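Local coordinates for protein Xaa-Pro dipeptidase (Lactobacillus brevis, PDB 3I7M) that is probably a manganese-dependent metallopeptidase of the M24B family, represented in this entry by its N-terminal creatinase/prolidase domain alone, at residues 58-63 with 77-82. Sequence-based numbering, arbitrary orientation.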
loop_
_atom_site.group_PDB
_atom_site.type_symbol
_atom_site.label_atom_id
_atom_site.label_comp_id
_atom_site.label_asym_id
_atom_site.label_seq_id
_atom_site.Cartn_x
_atom_site.Cartn_y
_atom_site.Cartn_z
ATOM N N ALA A 58 4.377 -7.428 -3.138
ATOM C CA ALA A 58 5.500 -7.947 -2.438
ATOM C C ALA A 58 6.501 -8.565 -3.350
ATOM O O ALA A 58 6.154 -8.940 -4.458
ATOM C CB ALA A 58 5.063 -9.002 -1.419
ATOM N N PRO A 59 7.739 -8.792 -2.887
ATOM C CA PRO A 59 8.665 -9.632 -3.657
ATOM C C PRO A 59 8.073 -11.012 -3.850
ATOM O O PRO A 59 7.420 -11.548 -2.972
ATOM C CB PRO A 59 9.927 -9.622 -2.827
ATOM C CG PRO A 59 9.764 -8.373 -1.843
ATOM C CD PRO A 59 8.326 -8.310 -1.610
ATOM N N ALA A 60 8.302 -11.589 -5.032
ATOM C CA ALA A 60 7.728 -12.872 -5.403
ATOM C C ALA A 60 7.933 -13.971 -4.358
ATOM O O ALA A 60 6.999 -14.735 -4.100
ATOM C CB ALA A 60 8.281 -13.302 -6.741
ATOM N N LEU A 61 9.084 -13.996 -3.730
ATOM C CA LEU A 61 9.340 -15.056 -2.770
ATOM C C LEU A 61 8.633 -14.875 -1.450
ATOM O O LEU A 61 8.604 -15.812 -0.655
ATOM C CB LEU A 61 10.844 -15.274 -2.601
ATOM C CG LEU A 61 11.516 -15.797 -3.817
ATOM C CD1 LEU A 61 13.086 -15.806 -3.662
ATOM C CD2 LEU A 61 11.015 -17.258 -4.060
ATOM N N GLU A 62 8.131 -13.674 -1.163
ATOM C CA GLU A 62 7.399 -13.465 0.060
ATOM C C GLU A 62 5.910 -13.792 -0.125
ATOM O O GLU A 62 5.183 -13.876 0.841
ATOM C CB GLU A 62 7.562 -12.003 0.548
ATOM C CG GLU A 62 8.973 -11.668 1.000
ATOM C CD GLU A 62 9.166 -10.186 1.355
ATOM O OE1 GLU A 62 8.228 -9.534 1.867
ATOM O OE2 GLU A 62 10.286 -9.676 1.152
ATOM N N VAL A 63 5.419 -13.929 -1.359
ATOM C CA VAL A 63 4.005 -14.113 -1.612
ATOM C C VAL A 63 3.413 -15.277 -0.848
ATOM O O VAL A 63 2.322 -15.197 -0.297
ATOM C CB VAL A 63 3.649 -14.184 -3.113
ATOM C CG1 VAL A 63 2.193 -14.540 -3.356
ATOM C CG2 VAL A 63 4.030 -12.892 -3.839
ATOM N N GLY A 77 3.081 -10.396 -6.731
ATOM C CA GLY A 77 4.503 -10.430 -6.593
ATOM C C GLY A 77 5.269 -9.833 -7.729
ATOM O O GLY A 77 4.748 -9.683 -8.860
ATOM N N TYR A 78 6.496 -9.517 -7.435
ATOM C CA TYR A 78 7.416 -9.037 -8.464
ATOM C C TYR A 78 8.755 -9.677 -8.322
ATOM O O TYR A 78 9.267 -9.987 -7.232
ATOM C CB TYR A 78 7.526 -7.504 -8.483
ATOM C CG TYR A 78 8.475 -6.887 -7.488
ATOM C CD1 TYR A 78 9.675 -6.379 -7.861
ATOM C CD2 TYR A 78 8.102 -6.766 -6.140
ATOM C CE1 TYR A 78 10.557 -5.834 -6.998
ATOM C CE2 TYR A 78 8.994 -6.185 -5.248
ATOM C CZ TYR A 78 10.181 -5.695 -5.672
ATOM O OH TYR A 78 11.041 -5.074 -4.775
ATOM N N LEU A 79 9.415 -9.849 -9.483
ATOM C CA LEU A 79 10.755 -10.438 -9.550
ATOM C C LEU A 79 11.809 -9.374 -9.458
ATOM O O LEU A 79 11.520 -8.217 -9.727
ATOM C CB LEU A 79 10.908 -11.302 -10.808
ATOM C CG LEU A 79 9.976 -12.528 -10.715
ATOM C CD1 LEU A 79 9.673 -13.048 -12.158
ATOM C CD2 LEU A 79 10.540 -13.604 -9.868
ATOM N N ASP A 80 13.024 -9.790 -9.089
ATOM C CA ASP A 80 14.074 -8.889 -8.595
ATOM C C ASP A 80 14.441 -7.792 -9.596
ATOM O O ASP A 80 14.881 -6.707 -9.194
ATOM C CB ASP A 80 15.336 -9.701 -8.171
ATOM C CG ASP A 80 15.115 -10.532 -6.896
ATOM O OD1 ASP A 80 14.089 -10.289 -6.212
ATOM O OD2 ASP A 80 15.962 -11.398 -6.554
ATOM N N HIS A 81 14.277 -8.075 -10.896
ATOM C CA HIS A 81 14.697 -7.122 -11.913
ATOM C C HIS A 81 13.518 -6.389 -12.586
ATOM O O HIS A 81 13.702 -5.556 -13.463
ATOM C CB HIS A 81 15.608 -7.810 -12.914
ATOM C CG HIS A 81 16.812 -8.452 -12.284
ATOM N ND1 HIS A 81 17.862 -7.715 -11.777
ATOM C CD2 HIS A 81 17.114 -9.755 -12.051
ATOM C CE1 HIS A 81 18.764 -8.540 -11.265
ATOM N NE2 HIS A 81 18.341 -9.782 -11.429
ATOM N N GLU A 82 12.310 -6.655 -12.116
ATOM C CA GLU A 82 11.117 -5.950 -12.601
ATOM C C GLU A 82 11.004 -4.566 -11.927
ATOM O O GLU A 82 11.598 -4.378 -10.876
ATOM C CB GLU A 82 9.859 -6.795 -12.322
ATOM C CG GLU A 82 9.809 -8.045 -13.141
ATOM C CD GLU A 82 8.535 -8.829 -12.964
ATOM O OE1 GLU A 82 8.208 -9.233 -11.834
ATOM O OE2 GLU A 82 7.853 -9.122 -13.981
#
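Tyr78 joins the ends of two parallel strands through both of its backbone polar groups. Tyr78 N donates to Ala58 O (3.1 Å). Tyr78 O accepts from Ala60 N at 2.9 Å. The first bond is the more bent, with an N-H...O angle of 137° against 155°. Ala58 O also receives a CA-H...O contact from Gly77 CA (3.1 Å), so this oxygen has one N-H bond and one weaker CA-H contact.

Tyr78 CG sits between the backbone N and the carbonyl carbon (chi1 83°), and the ring runs beside Pro59, both side chains pointing the same way. The ring lies oblique to the backbone of 58-59, with Tyr78 CD2 3.4 Å from Ala58 O. Tyr78 CE2 lies 3.7 Å from Pro59 N and 4.1 Å from Pro59 CG. Beyond this, Tyr78 OH bonds to Val43 N, and the Tyr78 side chain touches Pro84 and Met87 of helix 84-94. Val63 CG2 rests on Gly77 CA at 3.7 Å. Past the strand ends, Ala60 CB meets Leu79 CD2 (3.9 Å).

Within 77-82, Leu79 N gives a nearly straight bond to Glu82 OE1, across a type I turn.

The contact joins the C-terminal ends of the parallel strands in the beta-alpha-beta unit 55-59, 63-67, 75-78 of the creatinase/prolidase N-terminal domain. The two backbone bonds are consistent with a fixed parallel register, and the hydroxyl bond links edge strand 75-78 to the Val43 backbone.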